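Local coordinates for protein CytC3 (PDB 3GJA) that probably chlorinates an unactivated carbon of its substrate as a nonheme iron halogenase of the phytanoyl-CoA dioxygenase family, at residues Q47-Y56 and N64-I74. Numbering follows the deposited sequence.
Sequences QLLDRSLAIY and NISNYDRHLDI
A bend at chi3 of Arg51 (63°) and bends at chi2 (-63°) and chi3 of Arg70 bring two guanidinium groups together between segments 47-56 and 64-74. Their planes are nearly perpendicular, and Arg51 NH1 lies 3.3 Å from Arg70 NE. The amide of Asn64 lies over one face of the Arg51 guanidinium, and Ala54 CB lies against the opposite face. Arg51 NH2 donates to Tyr56 O at 2.8 Å, which ties the arginine back to its own loop. Asn67, the C-prime residue of the Schellman motif that ends helix 62-65, accepts from Arg70 NE through OD1. Arg70 NH1 forms a salt bridge with Asp73 OD2 (2.8 Å). Leu48 CD2 and Ala54 CB pack on opposite faces of the Arg70 guanidinium.

Tyr56 OH donates to Asp69 OD2 at 2.7 Å, on the anti lone pair of that oxygen. The other carboxylate oxygen, OD1, accepts from Ser103 N of strand 98-108, so Asp69 joins the loop to the sheet. Ile55 CD1 meets Leu72 CD1 at 3.5 Å, and Leu48 CD2 meets Ile74 CD1. One water links Asp50 O and Leu53 N to Asp73 OD2. Another links Ile55 N to Asp69 O and Asp73 OD1. The salt bridge to Asp73 probably balances the charge of Arg70, which would ease its closeness to Arg51, and the two waters satisfy backbone N and O atoms where the loops meet.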
ATOM      1  N   GLN A  47      19.582   0.637  -1.021  1.00 36.97           N
ATOM      2  CA  GLN A  47      19.179   1.993  -1.351  1.00 37.09           C
ATOM      3  C   GLN A  47      18.333   2.674  -0.282  1.00 37.50           C
ATOM      4  O   GLN A  47      18.318   3.901  -0.194  1.00 37.02           O
ATOM      5  CB  GLN A  47      18.463   2.007  -2.703  1.00 37.35           C
ATOM      6  CG  GLN A  47      19.437   1.907  -3.872  1.00 35.24           C
ATOM      7  CD  GLN A  47      18.760   1.684  -5.199  1.00 34.96           C
ATOM      8  OE1 GLN A  47      19.384   1.818  -6.254  1.00 36.92           O
ATOM      9  NE2 GLN A  47      17.481   1.334  -5.164  1.00 35.05           N
ATOM     10  N   LEU A  48      17.632   1.893   0.533  1.00 36.26           N
ATOM     11  CA  LEU A  48      16.831   2.494   1.594  1.00 36.81           C
ATOM     12  C   LEU A  48      17.774   3.216   2.563  1.00 37.30           C
ATOM     13  O   LEU A  48      17.420   4.235   3.138  1.00 36.89           O
ATOM     14  CB  LEU A  48      16.032   1.424   2.350  1.00 33.71           C
ATOM     15  CG  LEU A  48      14.871   0.725   1.630  1.00 31.73           C
ATOM     16  CD1 LEU A  48      14.320  -0.374   2.523  1.00 29.15           C
ATOM     17  CD2 LEU A  48      13.770   1.730   1.283  1.00 31.84           C
ATOM     18  N   LEU A  49      18.983   2.681   2.723  1.00 38.10           N
ATOM     19  CA  LEU A  49      19.979   3.248   3.626  1.00 39.10           C
ATOM     20  C   LEU A  49      20.321   4.697   3.320  1.00 40.59           C
ATOM     21  O   LEU A  49      20.571   5.487   4.232  1.00 39.76           O
ATOM     22  CB  LEU A  49      21.258   2.403   3.589  1.00 41.21           C
ATOM     23  CG  LEU A  49      21.441   1.240   4.575  1.00 41.96           C
ATOM     24  CD1 LEU A  49      20.138   0.917   5.290  1.00 42.50           C
ATOM     25  CD2 LEU A  49      21.975   0.031   3.827  1.00 40.84           C
ATOM     26  N   ASP A  50      20.338   5.040   2.034  1.00 40.88           N
ATOM     27  CA  ASP A  50      20.651   6.402   1.604  1.00 40.89           C
ATOM     28  C   ASP A  50      19.378   7.236   1.521  1.00 40.55           C
ATOM     29  O   ASP A  50      18.539   7.025   0.649  1.00 42.19           O
ATOM     30  CB  ASP A  50      21.365   6.367   0.247  1.00 39.98           C
ATOM     31  CG  ASP A  50      21.437   7.734  -0.419  1.00 40.18           C
ATOM     32  OD1 ASP A  50      21.362   8.762   0.281  1.00 41.24           O
ATOM     33  OD2 ASP A  50      21.584   7.777  -1.656  1.00 43.34           O
ATOM     34  N   ARG A  51      19.246   8.187   2.440  1.00 41.32           N
ATOM     35  CA  ARG A  51      18.068   9.043   2.491  1.00 42.16           C
ATOM     36  C   ARG A  51      18.343  10.438   1.945  1.00 42.97           C
ATOM     37  O   ARG A  51      17.522  11.341   2.108  1.00 42.32           O
ATOM     38  CB  ARG A  51      17.564   9.160   3.939  1.00 42.19           C
ATOM     39  CG  ARG A  51      17.066   7.852   4.550  1.00 43.42           C
ATOM     40  CD  ARG A  51      16.490   8.064   5.955  1.00 43.05           C
ATOM     41  NE  ARG A  51      15.324   8.942   5.925  1.00 46.45           N
ATOM     42  CZ  ARG A  51      14.097   8.570   5.569  1.00 47.90           C
ATOM     43  NH1 ARG A  51      13.848   7.316   5.215  1.00 45.74           N
ATOM     44  NH2 ARG A  51      13.112   9.467   5.540  1.00 47.85           N
ATOM     45  N   SER A  52      19.488  10.608   1.288  1.00 42.49           N
ATOM     46  CA  SER A  52      19.873  11.908   0.750  1.00 43.69           C
ATOM     47  C   SER A  52      18.757  12.590  -0.033  1.00 44.48           C
ATOM     48  O   SER A  52      18.674  13.814  -0.056  1.00 46.49           O
ATOM     49  CB  SER A  52      21.111  11.774  -0.142  1.00 44.19           C
ATOM     50  OG  SER A  52      20.781  11.197  -1.392  1.00 43.71           O
ATOM     51  N   LEU A  53      17.893  11.810  -0.668  1.00 44.10           N
ATOM     52  CA  LEU A  53      16.808  12.394  -1.447  1.00 42.28           C
ATOM     53  C   LEU A  53      15.414  11.978  -0.989  1.00 42.01           C
ATOM     54  O   LEU A  53      14.450  12.122  -1.734  1.00 42.13           O
ATOM     55  CB  LEU A  53      16.984  12.045  -2.926  1.00 42.16           C
ATOM     56  CG  LEU A  53      18.094  12.792  -3.667  1.00 44.02           C
ATOM     57  CD1 LEU A  53      18.299  12.186  -5.046  1.00 42.53           C
ATOM     58  CD2 LEU A  53      17.723  14.264  -3.781  1.00 42.21           C
ATOM     59  N   ALA A  54      15.306  11.456   0.229  1.00 41.69           N
ATOM     60  CA  ALA A  54      14.009  11.037   0.751  1.00 41.79           C
ATOM     61  C   ALA A  54      13.200  12.295   1.051  1.00 41.64           C
ATOM     62  O   ALA A  54      13.753  13.299   1.496  1.00 40.76           O
ATOM     63  CB  ALA A  54      14.195  10.213   2.015  1.00 41.51           C
ATOM     64  N   ILE A  55      11.895  12.249   0.813  1.00 42.34           N
ATOM     65  CA  ILE A  55      11.078  13.430   1.053  1.00 41.53           C
ATOM     66  C   ILE A  55      10.830  13.751   2.520  1.00 43.72           C
ATOM     67  O   ILE A  55      10.495  14.890   2.850  1.00 44.23           O
ATOM     68  CB  ILE A  55       9.734  13.353   0.312  1.00 39.63           C
ATOM     69  CG1 ILE A  55       8.879  12.211   0.857  1.00 39.75           C
ATOM     70  CG2 ILE A  55       9.989  13.175  -1.173  1.00 36.68           C
ATOM     71  CD1 ILE A  55       7.413  12.303   0.435  1.00 39.60           C
ATOM     72  N   TYR A  56      10.989  12.770   3.406  1.00 43.73           N
ATOM     73  CA  TYR A  56      10.792  13.039   4.830  1.00 45.51           C
ATOM     74  C   TYR A  56      12.129  13.142   5.552  1.00 47.71           C
ATOM     75  O   TYR A  56      12.990  12.281   5.416  1.00 47.58           O
ATOM     76  CB  TYR A  56       9.922  11.964   5.487  1.00 40.84           C
ATOM     77  CG  TYR A  56       8.558  11.847   4.851  1.00 39.72           C
ATOM     78  CD1 TYR A  56       7.850  12.989   4.466  1.00 37.87           C
ATOM     79  CD2 TYR A  56       7.978  10.602   4.617  1.00 36.24           C
ATOM     80  CE1 TYR A  56       6.605  12.893   3.860  1.00 35.35           C
ATOM     81  CE2 TYR A  56       6.732  10.496   4.012  1.00 34.22           C
ATOM     82  CZ  TYR A  56       6.053  11.645   3.636  1.00 34.70           C
ATOM     83  OH  TYR A  56       4.822  11.550   3.032  1.00 32.83           O
ATOM     84  N   ASN A  64       9.552   7.767   9.002  1.00 37.56           N
ATOM     85  CA  ASN A  64      10.979   7.541   8.822  1.00 39.23           C
ATOM     86  C   ASN A  64      11.364   6.092   9.144  1.00 39.74           C
ATOM     87  O   ASN A  64      11.968   5.392   8.322  1.00 39.67           O
ATOM     88  CB  ASN A  64      11.759   8.501   9.727  1.00 40.19           C
ATOM     89  CG  ASN A  64      13.249   8.511   9.433  1.00 45.09           C
ATOM     90  OD1 ASN A  64      13.942   7.515   9.640  1.00 45.44           O
ATOM     91  ND2 ASN A  64      13.750   9.646   8.943  1.00 46.13           N
ATOM     92  N   ILE A  65      10.999   5.650  10.342  1.00 37.66           N
ATOM     93  CA  ILE A  65      11.322   4.308  10.805  1.00 38.37           C
ATOM     94  C   ILE A  65      10.744   3.196   9.931  1.00 37.48           C
ATOM     95  O   ILE A  65      11.378   2.164   9.756  1.00 36.18           O
ATOM     96  CB  ILE A  65      10.855   4.127  12.261  1.00 38.91           C
ATOM     97  CG1 ILE A  65      11.493   5.211  13.125  1.00 40.60           C
ATOM     98  CG2 ILE A  65      11.254   2.753  12.792  1.00 40.06           C
ATOM     99  CD1 ILE A  65      13.005   5.208  13.090  1.00 42.06           C
ATOM    100  N   SER A  66       9.547   3.399   9.387  1.00 36.77           N
ATOM    101  CA  SER A  66       8.938   2.388   8.528  1.00 35.48           C
ATOM    102  C   SER A  66       9.096   2.744   7.055  1.00 34.48           C
ATOM    103  O   SER A  66       8.442   2.170   6.190  1.00 34.35           O
ATOM    104  CB  SER A  66       7.463   2.216   8.870  1.00 37.30           C
ATOM    105  OG  SER A  66       7.323   1.656  10.162  1.00 39.07           O
ATOM    106  N   ASN A  67       9.984   3.693   6.784  1.00 34.17           N
ATOM    107  CA  ASN A  67      10.270   4.138   5.427  1.00 33.56           C
ATOM    108  C   ASN A  67       9.069   4.387   4.512  1.00 33.40           C
ATOM    109  O   ASN A  67       8.893   3.727   3.480  1.00 31.38           O
ATOM    110  CB  ASN A  67      11.248   3.164   4.767  1.00 33.46           C
ATOM    111  CG  ASN A  67      12.687   3.602   4.940  1.00 35.56           C
ATOM    112  OD1 ASN A  67      13.026   4.742   4.638  1.00 34.18           O
ATOM    113  ND2 ASN A  67      13.540   2.704   5.421  1.00 35.72           N
ATOM    114  N   TYR A  68       8.256   5.362   4.898  1.00 35.22           N
ATOM    115  CA  TYR A  68       7.080   5.754   4.129  1.00 35.52           C
ATOM    116  C   TYR A  68       7.476   6.471   2.847  1.00 36.19           C
ATOM    117  O   TYR A  68       8.460   7.216   2.809  1.00 35.16           O
ATOM    118  CB  TYR A  68       6.210   6.725   4.933  1.00 37.54           C
ATOM    119  CG  TYR A  68       5.300   6.115   5.971  1.00 37.84           C
ATOM    120  CD1 TYR A  68       5.634   4.922   6.625  1.00 39.59           C
ATOM    121  CD2 TYR A  68       4.120   6.759   6.339  1.00 39.39           C
ATOM    122  CE1 TYR A  68       4.808   4.391   7.620  1.00 39.26           C
ATOM    123  CE2 TYR A  68       3.290   6.240   7.329  1.00 40.86           C
ATOM    124  CZ  TYR A  68       3.640   5.057   7.963  1.00 40.00           C
ATOM    125  OH  TYR A  68       2.810   4.546   8.930  1.00 42.07           O
ATOM    126  N   ASP A  69       6.686   6.229   1.807  1.00 36.05           N
ATOM    127  CA  ASP A  69       6.825   6.866   0.508  1.00 35.38           C
ATOM    128  C   ASP A  69       8.199   6.954  -0.161  1.00 36.91           C
ATOM    129  O   ASP A  69       8.581   8.008  -0.680  1.00 34.96           O
ATOM    130  CB  ASP A  69       6.202   8.262   0.596  1.00 34.34           C
ATOM    131  CG  ASP A  69       4.770   8.221   1.097  1.00 34.89           C
ATOM    132  OD1 ASP A  69       4.030   7.309   0.674  1.00 35.31           O
ATOM    133  OD2 ASP A  69       4.375   9.094   1.899  1.00 35.42           O
ATOM    134  N   ARG A  70       8.930   5.847  -0.179  1.00 36.26           N
ATOM    135  CA  ARG A  70      10.234   5.838  -0.819  1.00 34.76           C
ATOM    136  C   ARG A  70      10.106   5.658  -2.322  1.00 35.24           C
ATOM    137  O   ARG A  70      11.100   5.698  -3.047  1.00 35.02           O
ATOM    138  CB  ARG A  70      11.099   4.743  -0.226  1.00 36.50           C
ATOM    139  CG  ARG A  70      11.436   5.021   1.214  1.00 35.93           C
ATOM    140  CD  ARG A  70      12.255   6.297   1.330  1.00 38.81           C
ATOM    141  NE  ARG A  70      13.402   6.018   2.170  1.00 44.22           N
ATOM    142  CZ  ARG A  70      14.660   6.031   1.757  1.00 42.24           C
ATOM    143  NH1 ARG A  70      14.959   6.333   0.503  1.00 39.29           N
ATOM    144  NH2 ARG A  70      15.614   5.682   2.602  1.00 42.61           N
ATOM    145  N   HIS A  71       8.877   5.462  -2.791  1.00 33.11           N
ATOM    146  CA  HIS A  71       8.649   5.331  -4.219  1.00 33.92           C
ATOM    147  C   HIS A  71       8.838   6.719  -4.841  1.00 36.62           C
ATOM    148  O   HIS A  71       8.791   6.878  -6.060  1.00 36.83           O
ATOM    149  CB  HIS A  71       7.235   4.820  -4.507  1.00 31.23           C
ATOM    150  CG  HIS A  71       6.154   5.685  -3.942  1.00 32.80           C
ATOM    151  ND1 HIS A  71       5.872   5.740  -2.593  1.00 32.72           N
ATOM    152  CD2 HIS A  71       5.310   6.562  -4.540  1.00 32.57           C
ATOM    153  CE1 HIS A  71       4.902   6.614  -2.384  1.00 34.35           C
ATOM    154  NE2 HIS A  71       4.544   7.128  -3.548  1.00 32.22           N
ATOM    155  N   LEU A  72       9.049   7.725  -3.993  1.00 37.54           N
ATOM    156  CA  LEU A  72       9.259   9.082  -4.473  1.00 38.33           C
ATOM    157  C   LEU A  72      10.737   9.427  -4.616  1.00 38.94           C
ATOM    158  O   LEU A  72      11.076  10.526  -5.040  1.00 40.15           O
ATOM    159  CB  LEU A  72       8.563  10.100  -3.562  1.00 36.41           C
ATOM    160  CG  LEU A  72       7.033  10.028  -3.619  1.00 36.17           C
ATOM    161  CD1 LEU A  72       6.432  11.109  -2.746  1.00 36.74           C
ATOM    162  CD2 LEU A  72       6.562  10.177  -5.053  1.00 35.46           C
ATOM    163  N   ASP A  73      11.625   8.506  -4.254  1.00 38.36           N
ATOM    164  CA  ASP A  73      13.048   8.781  -4.427  1.00 39.78           C
ATOM    165  C   ASP A  73      13.863   7.575  -4.910  1.00 41.07           C
ATOM    166  O   ASP A  73      14.971   7.735  -5.432  1.00 42.59           O
ATOM    167  CB  ASP A  73      13.665   9.393  -3.153  1.00 37.55           C
ATOM    168  CG  ASP A  73      13.821   8.400  -2.020  1.00 38.55           C
ATOM    169  OD1 ASP A  73      12.794   7.926  -1.483  1.00 34.40           O
ATOM    170  OD2 ASP A  73      14.986   8.114  -1.655  1.00 36.88           O
ATOM    171  N   ILE A  74      13.314   6.372  -4.762  1.00 39.80           N
ATOM    172  CA  ILE A  74      14.019   5.175  -5.211  1.00 37.68           C
ATOM    173  C   ILE A  74      13.365   4.662  -6.483  1.00 37.37           C
ATOM    174  O   ILE A  74      12.197   4.271  -6.475  1.00 36.14           O
ATOM    175  CB  ILE A  74      14.004   4.072  -4.132  1.00 37.84           C
ATOM    176  CG1 ILE A  74      14.694   4.594  -2.865  1.00 35.37           C
ATOM    177  CG2 ILE A  74      14.700   2.812  -4.658  1.00 34.55           C
ATOM    178  CD1 ILE A  74      14.624   3.654  -1.697  1.00 34.81           C
TER
HETATM  179  O   HOH W   1      17.508   9.097  -1.268  1.00 41.07           O
HETATM  180  O   HOH W   2      10.686   7.815   4.966  1.00 38.60           O
HETATM  181  O   HOH W   3      10.975   9.618  -0.289  1.00 34.24           O